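Local coordinates for protein Rab GDP dissociation inhibitor alpha (Naegleria fowleri, PDB 6C87) that probably binds prenylated Rab GTPases in their GDP-bound form, slows GDP release and keeps them soluble for recycling between membranes, at residues A[130-135]-A[152-157]; A[341-346]-A[377-382]; A[234-239]-A[352-357]. One frame throughout, in Å; residues are numbered along the deposited sequence.

Interaction 1 (A[130-135]-A[152-157])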
loop_
_atom_site.group_PDB
_atom_site.type_symbol
_atom_site.label_atom_id
_atom_site.label_comp_id
_atom_site.label_asym_id
_atom_site.label_seq_id
_atom_site.Cartn_x
_atom_site.Cartn_y
_atom_site.Cartn_z
ATOM N N ILE A 130 -10.547 -16.010 -27.472
ATOM C CA ILE A 130 -9.546 -15.610 -26.491
ATOM C C ILE A 130 -8.132 -15.809 -27.013
ATOM O O ILE A 130 -7.316 -14.885 -26.989
ATOM C CB ILE A 130 -9.744 -16.347 -25.151
ATOM C CG1 ILE A 130 -11.113 -15.996 -24.604
ATOM C CG2 ILE A 130 -8.677 -15.956 -24.164
ATOM C CD1 ILE A 130 -11.300 -14.496 -24.505
ATOM N N THR A 131 -7.825 -17.007 -27.493
ATOM C CA THR A 131 -6.472 -17.283 -27.938
ATOM C C THR A 131 -6.242 -16.671 -29.316
ATOM O O THR A 131 -7.194 -16.421 -30.061
ATOM C CB THR A 131 -6.229 -18.788 -27.988
ATOM O OG1 THR A 131 -7.077 -19.375 -28.986
ATOM C CG2 THR A 131 -6.519 -19.427 -26.638
ATOM N N PRO A 132 -4.984 -16.399 -29.672
ATOM C CA PRO A 132 -4.705 -15.944 -31.045
ATOM C C PRO A 132 -5.220 -16.900 -32.108
ATOM O O PRO A 132 -5.619 -16.455 -33.191
ATOM C CB PRO A 132 -3.173 -15.840 -31.069
ATOM C CG PRO A 132 -2.801 -15.552 -29.650
ATOM C CD PRO A 132 -3.782 -16.346 -28.818
ATOM N N THR A 133 -5.231 -18.206 -31.822
ATOM C CA THR A 133 -5.751 -19.176 -32.782
ATOM C C THR A 133 -7.254 -19.001 -32.988
ATOM O O THR A 133 -7.747 -19.085 -34.119
ATOM C CB THR A 133 -5.426 -20.592 -32.309
ATOM O OG1 THR A 133 -4.046 -20.663 -31.943
ATOM C CG2 THR A 133 -5.667 -21.591 -33.423
ATOM N N GLU A 134 -7.997 -18.764 -31.904
ATOM C CA GLU A 134 -9.434 -18.539 -32.019
ATOM C C GLU A 134 -9.732 -17.223 -32.727
ATOM O O GLU A 134 -10.700 -17.131 -33.494
ATOM C CB GLU A 134 -10.082 -18.554 -30.635
ATOM C CG GLU A 134 -10.266 -19.934 -30.020
ATOM C CD GLU A 134 -10.401 -19.879 -28.499
ATOM O OE1 GLU A 134 -10.268 -18.776 -27.925
ATOM O OE2 GLU A 134 -10.678 -20.932 -27.885
ATOM N N VAL A 135 -8.928 -16.188 -32.458
ATOM C CA VAL A 135 -9.115 -14.887 -33.096
ATOM C C VAL A 135 -8.845 -14.968 -34.592
ATOM O O VAL A 135 -9.531 -14.330 -35.400
ATOM C CB VAL A 135 -8.213 -13.835 -32.422
ATOM C CG1 VAL A 135 -8.207 -12.542 -33.220
ATOM C CG2 VAL A 135 -8.682 -13.578 -31.007
ATOM N N LEU A 152 -2.424 -8.686 -33.410
ATOM C CA LEU A 152 -2.643 -7.805 -32.268
ATOM C C LEU A 152 -2.790 -8.607 -30.981
ATOM O O LEU A 152 -2.156 -8.293 -29.968
ATOM C CB LEU A 152 -3.879 -6.929 -32.499
ATOM C CG LEU A 152 -4.491 -6.303 -31.235
ATOM C CD1 LEU A 152 -3.553 -5.285 -30.601
ATOM C CD2 LEU A 152 -5.844 -5.669 -31.536
ATOM N N VAL A 153 -3.613 -9.659 -31.005
ATOM C CA VAL A 153 -3.858 -10.425 -29.789
ATOM C C VAL A 153 -2.625 -11.226 -29.405
ATOM O O VAL A 153 -2.334 -11.397 -28.213
ATOM C CB VAL A 153 -5.105 -11.316 -29.955
ATOM C CG1 VAL A 153 -5.229 -12.307 -28.797
ATOM C CG2 VAL A 153 -6.357 -10.451 -30.050
ATOM N N SER A 154 -1.875 -11.723 -30.396
ATOM C CA SER A 154 -0.608 -12.387 -30.100
ATOM C C SER A 154 0.344 -11.447 -29.371
ATOM O O SER A 154 1.018 -11.848 -28.414
ATOM C CB SER A 154 0.030 -12.905 -31.389
ATOM O OG SER A 154 -0.103 -14.311 -31.506
ATOM N N TYR A 155 0.418 -10.191 -29.817
ATOM C CA TYR A 155 1.297 -9.220 -29.171
ATOM C C TYR A 155 0.878 -8.944 -27.732
ATOM O O TYR A 155 1.732 -8.823 -26.848
ATOM C CB TYR A 155 1.340 -7.921 -29.982
ATOM C CG TYR A 155 1.893 -6.738 -29.211
ATOM C CD1 TYR A 155 3.246 -6.651 -28.888
ATOM C CD2 TYR A 155 1.057 -5.694 -28.821
ATOM C CE1 TYR A 155 3.745 -5.569 -28.179
ATOM C CE2 TYR A 155 1.548 -4.607 -28.116
ATOM C CZ TYR A 155 2.889 -4.551 -27.800
ATOM O OH TYR A 155 3.374 -3.471 -27.106
ATOM N N LEU A 156 -0.430 -8.833 -27.478
ATOM C CA LEU A 156 -0.888 -8.477 -26.135
ATOM C C LEU A 156 -0.668 -9.615 -25.144
ATOM O O LEU A 156 -0.255 -9.375 -24.004
ATOM C CB LEU A 156 -2.359 -8.055 -26.170
ATOM C CG LEU A 156 -2.635 -6.808 -27.018
ATOM C CD1 LEU A 156 -4.128 -6.555 -27.172
ATOM C CD2 LEU A 156 -1.925 -5.585 -26.452
ATOM N N TYR A 157 -0.911 -10.859 -25.561
ATOM C CA TYR A 157 -0.709 -11.981 -24.654
ATOM C C TYR A 157 0.771 -12.273 -24.437
ATOM O O TYR A 157 1.135 -12.838 -23.400
ATOM C CB TYR A 157 -1.419 -13.230 -25.178
#
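V153 reaches from helix 143-157 to meet V135 and P132, joining the last turns of that helix to the single helical turn 132-135. Both helices belong to a mainly helical part that probably corresponds to the smaller, helical domain known from other Rab GDIs, and the short one is opened by a capping box. The two methyls of V153 divide the work. CG2 meets CG2 of V135 at 4.0 Å, the two valine side chains crossing at a slant. CG1, anti to its own backbone N (chi1 170°), touches CG of P132. The same V153 CG1 lies 3.8 Å from I130 O. V153 is thus met by the short helix and by the loop residue I130 shortly before it. Beside it the pyrrolidine of P132 presents its CB-CG bond to S154: OG of S154 stands 3.5 Å from both P132 CB and P132 CG, a van der Waals contact. The backbones are close here, with the CA atoms of P132 and S154 5.5 Å apart. I130 points away from helix 143-157, and its side chain touches V198 of helix 188-198 and Y222 and L226 of helix 212-229; V153 also touches L194 of helix 188-198. The turn that carries P132 and V135 is fixed by its own polar groups. T131 is the N-cap, its OG1 accepting from E134 N, and E134 folds back over the first turn to complete the box. OE1 of E134 takes two backbone N-H groups. I130 N lies 2.8 Å from E134 OE1, nearly in line with the C-O bond. T131 N, 3.0 Å from E134 OE1, comes from above the carboxylate plane, 44° out of it.

Interaction 2 (A[341-346]-A[377-382])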
loop_
_atom_site.group_PDB
_atom_site.type_symbol
_atom_site.label_atom_id
_atom_site.label_comp_id
_atom_site.label_asym_id
_atom_site.label_seq_id
_atom_site.Cartn_x
_atom_site.Cartn_y
_atom_site.Cartn_z
ATOM N N HIS A 341 -25.252 2.561 -26.617
ATOM C CA HIS A 341 -25.140 1.766 -25.403
ATOM C C HIS A 341 -25.216 0.299 -25.779
ATOM O O HIS A 341 -26.012 -0.085 -26.643
ATOM C CB HIS A 341 -26.252 2.097 -24.401
ATOM C CG HIS A 341 -26.297 3.544 -24.015
ATOM N ND1 HIS A 341 -26.883 4.505 -24.811
ATOM C CD2 HIS A 341 -25.838 4.191 -22.917
ATOM C CE1 HIS A 341 -26.777 5.684 -24.225
ATOM N NE2 HIS A 341 -26.150 5.521 -23.073
ATOM N N ASP A 342 -24.386 -0.514 -25.133
ATOM C CA ASP A 342 -24.432 -1.950 -25.356
ATOM C C ASP A 342 -25.747 -2.522 -24.834
ATOM O O ASP A 342 -26.372 -1.974 -23.924
ATOM C CB ASP A 342 -23.256 -2.644 -24.663
ATOM C CG ASP A 342 -21.901 -2.284 -25.267
ATOM O OD1 ASP A 342 -21.833 -1.401 -26.157
ATOM O OD2 ASP A 342 -20.893 -2.887 -24.825
ATOM N N ILE A 343 -26.170 -3.630 -25.428
ATOM C CA ILE A 343 -27.285 -4.410 -24.917
ATOM C C ILE A 343 -26.702 -5.675 -24.322
ATOM O O ILE A 343 -25.778 -6.273 -24.890
ATOM C CB ILE A 343 -28.322 -4.768 -25.995
ATOM C CG1 ILE A 343 -28.710 -3.538 -26.812
ATOM C CG2 ILE A 343 -29.550 -5.380 -25.329
ATOM C CD1 ILE A 343 -29.620 -3.863 -27.989
ATOM N N TYR A 344 -27.243 -6.086 -23.186
ATOM C CA TYR A 344 -26.761 -7.243 -22.454
ATOM C C TYR A 344 -27.884 -8.257 -22.361
ATOM O O TYR A 344 -29.053 -7.889 -22.193
ATOM C CB TYR A 344 -26.267 -6.844 -21.053
ATOM C CG TYR A 344 -25.221 -5.754 -21.095
ATOM C CD1 TYR A 344 -25.586 -4.419 -21.177
ATOM C CD2 TYR A 344 -23.862 -6.064 -21.089
ATOM C CE1 TYR A 344 -24.636 -3.423 -21.240
ATOM C CE2 TYR A 344 -22.898 -5.068 -21.148
ATOM C CZ TYR A 344 -23.297 -3.746 -21.224
ATOM O OH TYR A 344 -22.364 -2.735 -21.287
ATOM N N CYS A 345 -27.538 -9.526 -22.541
ATOM C CA CYS A 345 -28.483 -10.614 -22.319
ATOM C C CYS A 345 -27.778 -11.721 -21.551
ATOM O O CYS A 345 -26.775 -12.270 -22.021
ATOM C CB CYS A 345 -29.053 -11.154 -23.633
ATOM S SG CYS A 345 -30.243 -12.493 -23.354
ATOM N N CYS A 346 -28.299 -12.050 -20.377
ATOM C CA CYS A 346 -27.822 -13.194 -19.618
ATOM C C CYS A 346 -28.928 -14.232 -19.537
ATOM O O CYS A 346 -30.111 -13.892 -19.417
ATOM C CB CYS A 346 -27.373 -12.799 -18.210
ATOM S SG CYS A 346 -28.699 -12.238 -17.158
ATOM N N VAL A 377 -34.592 -3.097 -27.917
ATOM C CA VAL A 377 -34.066 -4.445 -27.706
ATOM C C VAL A 377 -34.678 -5.460 -28.663
ATOM O O VAL A 377 -34.468 -6.666 -28.493
ATOM C CB VAL A 377 -34.253 -4.915 -26.247
ATOM C CG1 VAL A 377 -33.522 -3.996 -25.276
ATOM C CG2 VAL A 377 -35.730 -5.028 -25.894
ATOM N N LYS A 378 -35.429 -5.008 -29.670
ATOM C CA LYS A 378 -36.071 -5.960 -30.573
ATOM C C LYS A 378 -35.044 -6.823 -31.298
ATOM O O LYS A 378 -35.311 -7.995 -31.586
ATOM C CB LYS A 378 -36.957 -5.227 -31.582
ATOM C CG LYS A 378 -37.711 -6.157 -32.506
ATOM C CD LYS A 378 -38.652 -5.398 -33.423
ATOM C CE LYS A 378 -39.449 -6.358 -34.302
ATOM N NZ LYS A 378 -38.606 -6.989 -35.350
ATOM N N VAL A 379 -33.864 -6.271 -31.586
ATOM C CA VAL A 379 -32.824 -7.050 -32.249
ATOM C C VAL A 379 -32.453 -8.262 -31.410
ATOM O O VAL A 379 -32.159 -9.333 -31.952
ATOM C CB VAL A 379 -31.590 -6.167 -32.546
ATOM C CG1 VAL A 379 -31.006 -5.587 -31.258
ATOM C CG2 VAL A 379 -30.531 -6.949 -33.314
ATOM N N VAL A 380 -32.479 -8.129 -30.082
ATOM C CA VAL A 380 -32.149 -9.258 -29.222
ATOM C C VAL A 380 -33.348 -10.189 -29.078
ATOM O O VAL A 380 -33.216 -11.413 -29.188
ATOM C CB VAL A 380 -31.656 -8.764 -27.850
ATOM C CG1 VAL A 380 -31.301 -9.947 -26.977
ATOM C CG2 VAL A 380 -30.477 -7.825 -28.003
ATOM N N LEU A 381 -34.536 -9.626 -28.840
ATOM C CA LEU A 381 -35.731 -10.446 -28.669
ATOM C C LEU A 381 -36.013 -11.306 -29.892
ATOM O O LEU A 381 -36.507 -12.432 -29.758
ATOM C CB LEU A 381 -36.933 -9.556 -28.373
ATOM C CG LEU A 381 -36.771 -8.750 -27.094
ATOM C CD1 LEU A 381 -37.976 -7.861 -26.884
ATOM C CD2 LEU A 381 -36.576 -9.702 -25.915
ATOM N N ASP A 382 -35.713 -10.802 -31.092
ATOM C CA ASP A 382 -35.942 -11.610 -32.283
ATOM C C ASP A 382 -35.071 -12.861 -32.275
ATOM O O ASP A 382 -35.476 -13.907 -32.793
ATOM C CB ASP A 382 -35.689 -10.783 -33.548
ATOM C CG ASP A 382 -36.825 -9.808 -33.857
ATOM O OD1 ASP A 382 -37.892 -9.900 -33.208
ATOM O OD2 ASP A 382 -36.646 -8.949 -34.756
#
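I343 and V380 meet without a flat group taking part; F332 of strand 328-332 flanks the contact, touching I343, C345 and V380. Between the two segments the meeting atoms are aliphatic carbons of I343, V377, V379 and V380 and CB of C345. I343 and V380 reach toward each other tip to tip, with CG2 of I343 3.7 Å from CG2 of V380. This I343 methyl is anti to its backbone N, since chi1 (-49°) sends CG1 beside N instead. CD1 of I343, at the end of that longer branch, goes on to CG1 of V379 at 3.9 Å. V377, at the N-cap position of the helix, adds CG1 against CG2 of I343, and CB of C345 lies 4.2 Å from CG1 of V380. K378 points away from the strand, and its NZ forms a salt bridge to the syn lone pair of D382 OD2, one turn on. Strand and helix axes come within 9.8 Å and run in nearly the same direction, 28° apart. V377 and L381 also rest on strand 302-315, so helix 378-384 packs on a face of the mixed, largely antiparallel sheet, consistent with the larger, sheet-containing domain of GDI-family proteins.

Interaction 3 (A[234-239]-A[352-357])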
loop_
_atom_site.group_PDB
_atom_site.type_symbol
_atom_site.label_atom_id
_atom_site.label_comp_id
_atom_site.label_asym_id
_atom_site.label_seq_id
_atom_site.Cartn_x
_atom_site.Cartn_y
_atom_site.Cartn_z
ATOM N N TYR A 234 -17.488 -16.776 -16.003
ATOM C CA TYR A 234 -18.529 -16.260 -15.126
ATOM C C TYR A 234 -19.063 -17.350 -14.197
ATOM O O TYR A 234 -19.173 -18.516 -14.584
ATOM C CB TYR A 234 -19.682 -15.682 -15.947
ATOM C CG TYR A 234 -19.347 -14.463 -16.777
ATOM C CD1 TYR A 234 -19.144 -13.222 -16.185
ATOM C CD2 TYR A 234 -19.265 -14.550 -18.164
ATOM C CE1 TYR A 234 -18.856 -12.101 -16.954
ATOM C CE2 TYR A 234 -18.966 -13.448 -18.942
ATOM C CZ TYR A 234 -18.766 -12.223 -18.338
ATOM O OH TYR A 234 -18.482 -11.118 -19.118
ATOM N N VAL A 235 -19.375 -16.960 -12.962
ATOM C CA VAL A 235 -20.130 -17.790 -12.033
ATOM C C VAL A 235 -21.389 -17.026 -11.616
ATOM O O VAL A 235 -21.503 -15.812 -11.800
ATOM C CB VAL A 235 -19.306 -18.192 -10.791
ATOM C CG1 VAL A 235 -18.031 -18.915 -11.199
ATOM C CG2 VAL A 235 -19.011 -16.987 -9.914
ATOM N N TYR A 236 -22.321 -17.760 -11.003
ATOM C CA TYR A 236 -23.643 -17.279 -10.576
ATOM C C TYR A 236 -24.033 -18.140 -9.387
ATOM O O TYR A 236 -23.739 -19.346 -9.388
ATOM C CB TYR A 236 -24.696 -17.404 -11.683
ATOM C CG TYR A 236 -25.983 -16.609 -11.506
ATOM C CD1 TYR A 236 -25.977 -15.221 -11.550
ATOM C CD2 TYR A 236 -27.211 -17.252 -11.353
ATOM C CE1 TYR A 236 -27.152 -14.491 -11.420
ATOM C CE2 TYR A 236 -28.395 -16.531 -11.226
ATOM C CZ TYR A 236 -28.356 -15.148 -11.263
ATOM O OH TYR A 236 -29.512 -14.403 -11.134
ATOM N N PRO A 237 -24.684 -17.580 -8.371
ATOM C CA PRO A 237 -25.016 -18.392 -7.197
ATOM C C PRO A 237 -26.156 -19.349 -7.504
ATOM O O PRO A 237 -27.096 -19.021 -8.232
ATOM C CB PRO A 237 -25.421 -17.357 -6.137
ATOM C CG PRO A 237 -25.149 -16.002 -6.751
ATOM C CD PRO A 237 -25.150 -16.191 -8.228
ATOM N N MET A 238 -26.049 -20.550 -6.948
ATOM C CA MET A 238 -27.145 -21.507 -6.989
ATOM C C MET A 238 -28.370 -20.899 -6.305
ATOM O O MET A 238 -28.271 -20.339 -5.205
ATOM C CB MET A 238 -26.712 -22.810 -6.303
ATOM C CG MET A 238 -27.380 -24.067 -6.834
ATOM S SD MET A 238 -26.947 -24.428 -8.554
ATOM C CE MET A 238 -25.300 -25.064 -8.355
ATOM N N TYR A 239 -29.523 -21.000 -6.967
ATOM C CA TYR A 239 -30.795 -20.387 -6.582
ATOM C C TYR A 239 -30.811 -18.879 -6.804
ATOM O O TYR A 239 -31.820 -18.230 -6.491
ATOM C CB TYR A 239 -31.189 -20.710 -5.125
ATOM C CG TYR A 239 -31.253 -22.197 -4.854
ATOM C CD1 TYR A 239 -32.389 -22.932 -5.185
ATOM C CD2 TYR A 239 -30.165 -22.880 -4.312
ATOM C CE1 TYR A 239 -32.451 -24.296 -4.958
ATOM C CE2 TYR A 239 -30.219 -24.246 -4.078
ATOM C CZ TYR A 239 -31.361 -24.945 -4.408
ATOM O OH TYR A 239 -31.417 -26.300 -4.185
ATOM N N HIS A 352 -29.133 -23.449 -12.558
ATOM C CA HIS A 352 -28.881 -22.644 -11.374
ATOM C C HIS A 352 -30.077 -22.629 -10.430
ATOM O O HIS A 352 -30.087 -21.854 -9.468
ATOM C CB HIS A 352 -28.484 -21.225 -11.781
ATOM C CG HIS A 352 -27.099 -21.131 -12.346
ATOM N ND1 HIS A 352 -26.835 -21.222 -13.698
ATOM C CD2 HIS A 352 -25.895 -21.013 -11.736
ATOM C CE1 HIS A 352 -25.533 -21.121 -13.897
ATOM N NE2 HIS A 352 -24.938 -21.000 -12.723
ATOM N N HIS A 353 -31.064 -23.503 -10.668
ATOM C CA HIS A 353 -32.283 -23.601 -9.863
ATOM C C HIS A 353 -33.000 -22.258 -9.754
ATOM O O HIS A 353 -33.448 -21.853 -8.680
ATOM C CB HIS A 353 -32.004 -24.169 -8.475
ATOM C CG HIS A 353 -31.733 -25.634 -8.480
ATOM N ND1 HIS A 353 -30.462 -26.154 -8.380
ATOM C CD2 HIS A 353 -32.562 -26.690 -8.638
ATOM C CE1 HIS A 353 -30.525 -27.473 -8.437
ATOM N NE2 HIS A 353 -31.788 -27.822 -8.602
ATOM N N VAL A 354 -33.085 -21.548 -10.874
ATOM C CA VAL A 354 -33.906 -20.347 -10.963
ATOM C C VAL A 354 -35.148 -20.545 -11.826
ATOM O O VAL A 354 -35.996 -19.637 -11.882
ATOM C CB VAL A 354 -33.080 -19.136 -11.446
ATOM C CG1 VAL A 354 -31.922 -18.898 -10.476
ATOM C CG2 VAL A 354 -32.551 -19.363 -12.870
ATOM N N ALA A 355 -35.289 -21.687 -12.493
ATOM C CA ALA A 355 -36.437 -21.955 -13.342
ATOM C C ALA A 355 -36.734 -23.439 -13.283
ATOM O O ALA A 355 -35.837 -24.242 -13.001
ATOM C CB ALA A 355 -36.177 -21.516 -14.788
ATOM N N PRO A 356 -37.964 -23.848 -13.589
ATOM C CA PRO A 356 -38.284 -25.279 -13.618
ATOM C C PRO A 356 -37.470 -25.996 -14.681
ATOM O O PRO A 356 -36.814 -25.386 -15.527
ATOM C CB PRO A 356 -39.782 -25.327 -13.953
ATOM C CG PRO A 356 -40.292 -23.952 -13.764
ATOM C CD PRO A 356 -39.138 -23.006 -13.872
ATOM N N ASN A 357 -37.507 -27.325 -14.614
ATOM C CA ASN A 357 -36.818 -28.143 -15.602
ATOM C C ASN A 357 -37.374 -27.882 -16.994
ATOM O O ASN A 357 -38.589 -27.954 -17.217
ATOM C CB ASN A 357 -36.957 -29.618 -15.254
ATOM C CG ASN A 357 -35.674 -30.218 -14.742
ATOM O OD1 ASN A 357 -34.588 -29.898 -15.226
ATOM N ND2 ASN A 357 -35.793 -31.124 -13.779
#
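Y236 sets the edge of its ring against the face of H352: CD2 of the tyrosine stands over the imidazole, 4.0 Å from H352 CG. The pair is T-shaped, with planes at 87°. In Y236, chi1 (-164°) puts CG anti to the backbone N; CB, like CD2, meets the imidazole, lying 3.8 Å from H352 NE2. CG1 of V354 lies at the edge of the same tyrosine ring, and P237 CD lies above one of its faces, toward the rim. Farther along, the chains are tied by one backbone bond, Y239 N to H352 O at 2.7 Å. M238 and Y239 then deal with H353 from different directions. The M238 side chain is bent at chi2 and chi3, and SD comes to the edge of the H353 ring, in its plane, 3.9 Å from H353 ND1: a sulfur-aromatic contact made at the rim. Y239 lies alongside H353, the two rings near parallel but slid so far apart that they barely overlap. OH of Y239 stands above the centre of the imidazole, while CD1 and CE1 of Y239 lie against H353 CB, each at 3.5 Å. V354 finishes the contact with CG1 against the carbonyl carbon of Y239. The 352-357 loop, between strands 343-349 and 360-367, thus meets strand 234-237 and the turn after it. H352 NE2 has a weak hydrogen bond to A112 O on the adjoining strand 111-121, and V354 shares a backbone bond with N81. With a carbonyl oxygen as its partner, NE2 would probably be the protonated nitrogen, donating weakly to A112 O, while the carbonyl oxygen of Y236 lies by CD2 of H352.

Overall arrangement
The three contacts follow the two-part build of the molecule. Interaction 1 lies in the helical part, its centre 27 Å from that of interaction 2 and 32 Å from that of interaction 3, and touches neither. Interactions 2 and 3 reach the same mixed sheet and come within about 6 Å at their nearest atoms, with centres 21 Å apart. Strand 343-349 ties them together: it supplies I343 and C345 to interaction 2 and leads into the loop of interaction 3. No bound Rab or lipid marks a site here; in relatives, Rab binds on the sheet-containing domain and the helical domain receives the prenyl group.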